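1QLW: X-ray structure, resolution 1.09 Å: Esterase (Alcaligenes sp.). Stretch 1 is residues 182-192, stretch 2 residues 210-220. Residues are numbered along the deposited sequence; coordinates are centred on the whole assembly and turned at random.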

# COMPACT_ATOMS: atom_id res chain seq x y z
N THR A 182 -20.44 7.89 -6.10
CA THR A 182 -20.18 9.19 -5.50
C THR A 182 -21.31 9.47 -4.51
O THR A 182 -22.48 9.37 -4.92
N PRO A 183 -21.02 9.81 -3.27
CA PRO A 183 -19.69 9.94 -2.70
C PRO A 183 -18.90 8.66 -2.73
O PRO A 183 -19.42 7.54 -2.67
N ASN A 184 -17.59 8.81 -2.88
CA ASN A 184 -16.71 7.64 -2.95
C ASN A 184 -16.86 6.85 -1.67
O ASN A 184 -17.07 7.41 -0.60
N PRO A 185 -16.71 5.53 -1.72
CA PRO A 185 -16.80 4.69 -0.52
C PRO A 185 -15.86 5.07 0.60
O PRO A 185 -16.12 4.79 1.78
N THR A 186 -14.75 5.76 0.29
CA THR A 186 -13.86 6.26 1.33
C THR A 186 -14.62 7.13 2.33
O THR A 186 -14.29 7.15 3.51
N VAL A 187 -15.58 7.92 1.85
CA VAL A 187 -16.31 8.84 2.72
C VAL A 187 -16.99 8.14 3.88
O VAL A 187 -16.81 8.54 5.04
N ALA A 188 -17.78 7.09 3.60
CA ALA A 188 -18.42 6.36 4.68
C ALA A 188 -17.38 5.68 5.58
O ALA A 188 -17.56 5.57 6.78
N ASN A 189 -16.30 5.18 4.99
CA ASN A 189 -15.25 4.54 5.78
C ASN A 189 -14.56 5.53 6.71
O ASN A 189 -14.19 5.15 7.83
N LEU A 190 -14.41 6.79 6.29
CA LEU A 190 -13.82 7.78 7.18
C LEU A 190 -14.74 8.04 8.37
O LEU A 190 -14.24 8.31 9.46
N SER A 191 -16.06 7.97 8.19
CA SER A 191 -16.96 8.12 9.34
C SER A 191 -16.77 6.95 10.30
O SER A 191 -16.65 7.15 11.51
N LYS A 192 -16.72 5.72 9.77
CA LYS A 192 -16.49 4.58 10.65
C LYS A 192 -15.19 4.75 11.41
O LYS A 192 -15.12 4.43 12.60
N ILE A 210 -12.82 17.13 -0.80
CA ILE A 210 -14.22 17.20 -0.39
C ILE A 210 -14.62 16.10 0.57
O ILE A 210 -15.62 16.22 1.29
N TYR A 211 -13.88 14.98 0.60
CA TYR A 211 -14.30 13.83 1.40
C TYR A 211 -14.64 14.13 2.83
O TYR A 211 -15.71 13.71 3.29
N PRO A 212 -13.78 14.79 3.60
CA PRO A 212 -14.11 14.99 5.02
C PRO A 212 -15.39 15.76 5.24
O PRO A 212 -16.08 15.54 6.24
N PHE A 213 -15.68 16.69 4.34
CA PHE A 213 -16.91 17.47 4.44
C PHE A 213 -18.13 16.61 4.17
O PHE A 213 -19.17 16.77 4.80
N GLN A 214 -18.02 15.70 3.18
CA GLN A 214 -19.09 14.75 2.93
C GLN A 214 -19.23 13.79 4.10
O GLN A 214 -20.35 13.41 4.46
N THR A 215 -18.14 13.36 4.71
CA THR A 215 -18.20 12.49 5.88
C THR A 215 -18.97 13.21 6.98
O THR A 215 -19.89 12.62 7.58
N ALA A 216 -18.61 14.47 7.26
CA ALA A 216 -19.24 15.20 8.34
C ALA A 216 -20.72 15.43 8.11
O ALA A 216 -21.51 15.40 9.06
N ALA A 217 -21.11 15.67 6.85
CA ALA A 217 -22.53 15.84 6.54
C ALA A 217 -23.28 14.53 6.77
O ALA A 217 -24.43 14.53 7.23
N MET A 218 -22.66 13.39 6.46
CA MET A 218 -23.30 12.09 6.68
C MET A 218 -23.46 11.82 8.17
O MET A 218 -24.51 11.37 8.64
N ASN A 219 -22.41 12.10 8.94
CA ASN A 219 -22.41 11.88 10.38
C ASN A 219 -21.26 12.67 10.98
O ASN A 219 -20.10 12.39 10.66
N PRO A 220 -21.51 13.68 11.81
CA PRO A 220 -20.44 14.49 12.36
C PRO A 220 -19.66 13.80 13.47
O PRO A 220 -18.63 14.34 13.92

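Val187 is the knob at the centre of this contact between two helices that cross at 61°, their axes 8.4 Å apart at closest approach. Its CA-to-CB bond points sideways, but the t rotamer (chi1 169°) sets the branched side chain among Tyr211, Gln214, Thr215 and Met218. CG2 of Val187 lies 3.8 Å from CG of Tyr211, and CG1 of Val187 lies 3.7 Å from CE of Met218, whose long, flexible t, t, m chain reaches back along the helix and also brings SD to 4.1 Å from CB of Ala188. Tyr211, in m, points toward the first stretch; its CE2 approaches CB of Thr186 at 3.7 Å, and CD1 of Leu190 (m, t) sits 4.1 Å from CB of Tyr211.

Thr215 (m) suits a close crossing, being compact and amphipathic. Its CG2 packs 3.7 Å from CB of Ser191, while OG1 lies 3.0 Å from Val187 O and 3.1 Å from Tyr211 O, two carbonyls that compete for a single proton.

Water serves the polar edges. At one, Asn184 N donates to a water (2.8 Å) that in turn donates to OE1 of Gln214 (m, t) at 2.8 Å. At the other, Ser191 OG, in t, donates to a second water (2.7 Å), which donates to Asn219 O (2.7 Å).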

# COMPACT_ATOMS: atom_id res chain seq x y z
CB THR A 182 -20.14 10.33 -6.53
OG1 THR A 182 -19.11 10.06 -7.49
CG2 THR A 182 -19.86 11.68 -5.91
CB PRO A 183 -19.99 10.32 -1.23
CG PRO A 183 -21.28 11.07 -1.33
CD PRO A 183 -22.07 10.30 -2.33
CB ASN A 184 -15.28 8.18 -3.11
CG ASN A 184 -14.27 7.07 -3.33
OD1 ASN A 184 -14.03 6.67 -4.50
ND2 ASN A 184 -13.72 6.58 -2.28
CB PRO A 185 -16.54 3.27 -1.05
CG PRO A 185 -17.06 3.31 -2.45
CD PRO A 185 -16.62 4.68 -2.93
CB THR A 186 -12.70 7.05 0.70
OG1 THR A 186 -11.98 6.23 -0.22
CG2 THR A 186 -11.73 7.55 1.74
CB VAL A 187 -17.31 9.64 1.85
CG1 VAL A 187 -18.28 10.43 2.73
CG2 VAL A 187 -16.54 10.58 0.92
CB ALA A 188 -19.36 5.31 4.13
CB ASN A 189 -14.26 3.84 4.86
CG ASN A 189 -14.88 2.60 4.23
OD1 ASN A 189 -15.72 1.95 4.84
ND2 ASN A 189 -14.44 2.29 3.03
CB LEU A 190 -13.54 9.08 6.44
CG LEU A 190 -12.38 8.99 5.43
CD1 LEU A 190 -12.38 10.23 4.55
CD2 LEU A 190 -11.05 8.83 6.14
CB SER A 191 -18.41 8.18 8.88
OG SER A 191 -19.28 8.12 9.99
CB LYS A 192 -16.48 3.30 9.82
CG LYS A 192 -17.85 2.93 9.27
CD LYS A 192 -17.80 1.68 8.40
CE LYS A 192 -19.24 1.22 8.11
NZ LYS A 192 -19.27 -0.01 7.29
CB ILE A 210 -15.11 17.17 -1.65
CG1 ILE A 210 -16.54 17.62 -1.36
CG2 ILE A 210 -15.11 15.81 -2.32
CD1 ILE A 210 -16.67 19.04 -0.85
CB TYR A 211 -13.32 12.66 1.34
CG TYR A 211 -13.10 11.95 0.03
CD1 TYR A 211 -13.73 12.26 -1.17
CD2 TYR A 211 -12.22 10.87 0.01
CE1 TYR A 211 -13.44 11.56 -2.33
CE2 TYR A 211 -11.94 10.15 -1.13
CZ TYR A 211 -12.56 10.50 -2.31
OH TYR A 211 -12.30 9.84 -3.49
CB PRO A 212 -12.90 15.73 5.59
CG PRO A 212 -11.83 15.57 4.61
CD PRO A 212 -12.43 15.27 3.27
CB PHE A 213 -16.86 18.66 3.48
CG PHE A 213 -15.67 19.55 3.70
CD1 PHE A 213 -15.62 20.42 4.78
CD2 PHE A 213 -14.59 19.51 2.84
CE1 PHE A 213 -14.52 21.25 4.97
CE2 PHE A 213 -13.50 20.34 3.01
CZ PHE A 213 -13.47 21.21 4.09
CB GLN A 214 -18.81 14.00 1.62
CG GLN A 214 -18.89 14.93 0.42
CD GLN A 214 -18.49 14.31 -0.88
OE1 GLN A 214 -17.76 13.31 -0.91
NE2 GLN A 214 -18.91 14.88 -2.00
CB THR A 215 -16.79 12.13 6.35
OG1 THR A 215 -16.10 11.44 5.30
CG2 THR A 215 -16.83 11.25 7.58
CB ALA A 216 -18.50 16.51 8.58
CB ALA A 217 -22.70 16.30 5.10
CB MET A 218 -22.46 11.02 5.99
CG MET A 218 -22.94 9.59 6.10
SD MET A 218 -21.67 8.41 5.56
CE MET A 218 -21.52 8.91 3.85
CB ASN A 219 -22.26 10.39 10.65
CG ASN A 219 -22.44 10.03 12.10
OD1 ASN A 219 -22.39 10.93 12.96
ND2 ASN A 219 -22.70 8.77 12.42
CB PRO A 220 -21.16 15.73 12.88
CG PRO A 220 -22.51 15.21 13.24
CD PRO A 220 -22.86 14.16 12.21
O HOH W 1 -16.89 11.57 -2.88
O HOH W 2 -18.54 10.31 11.42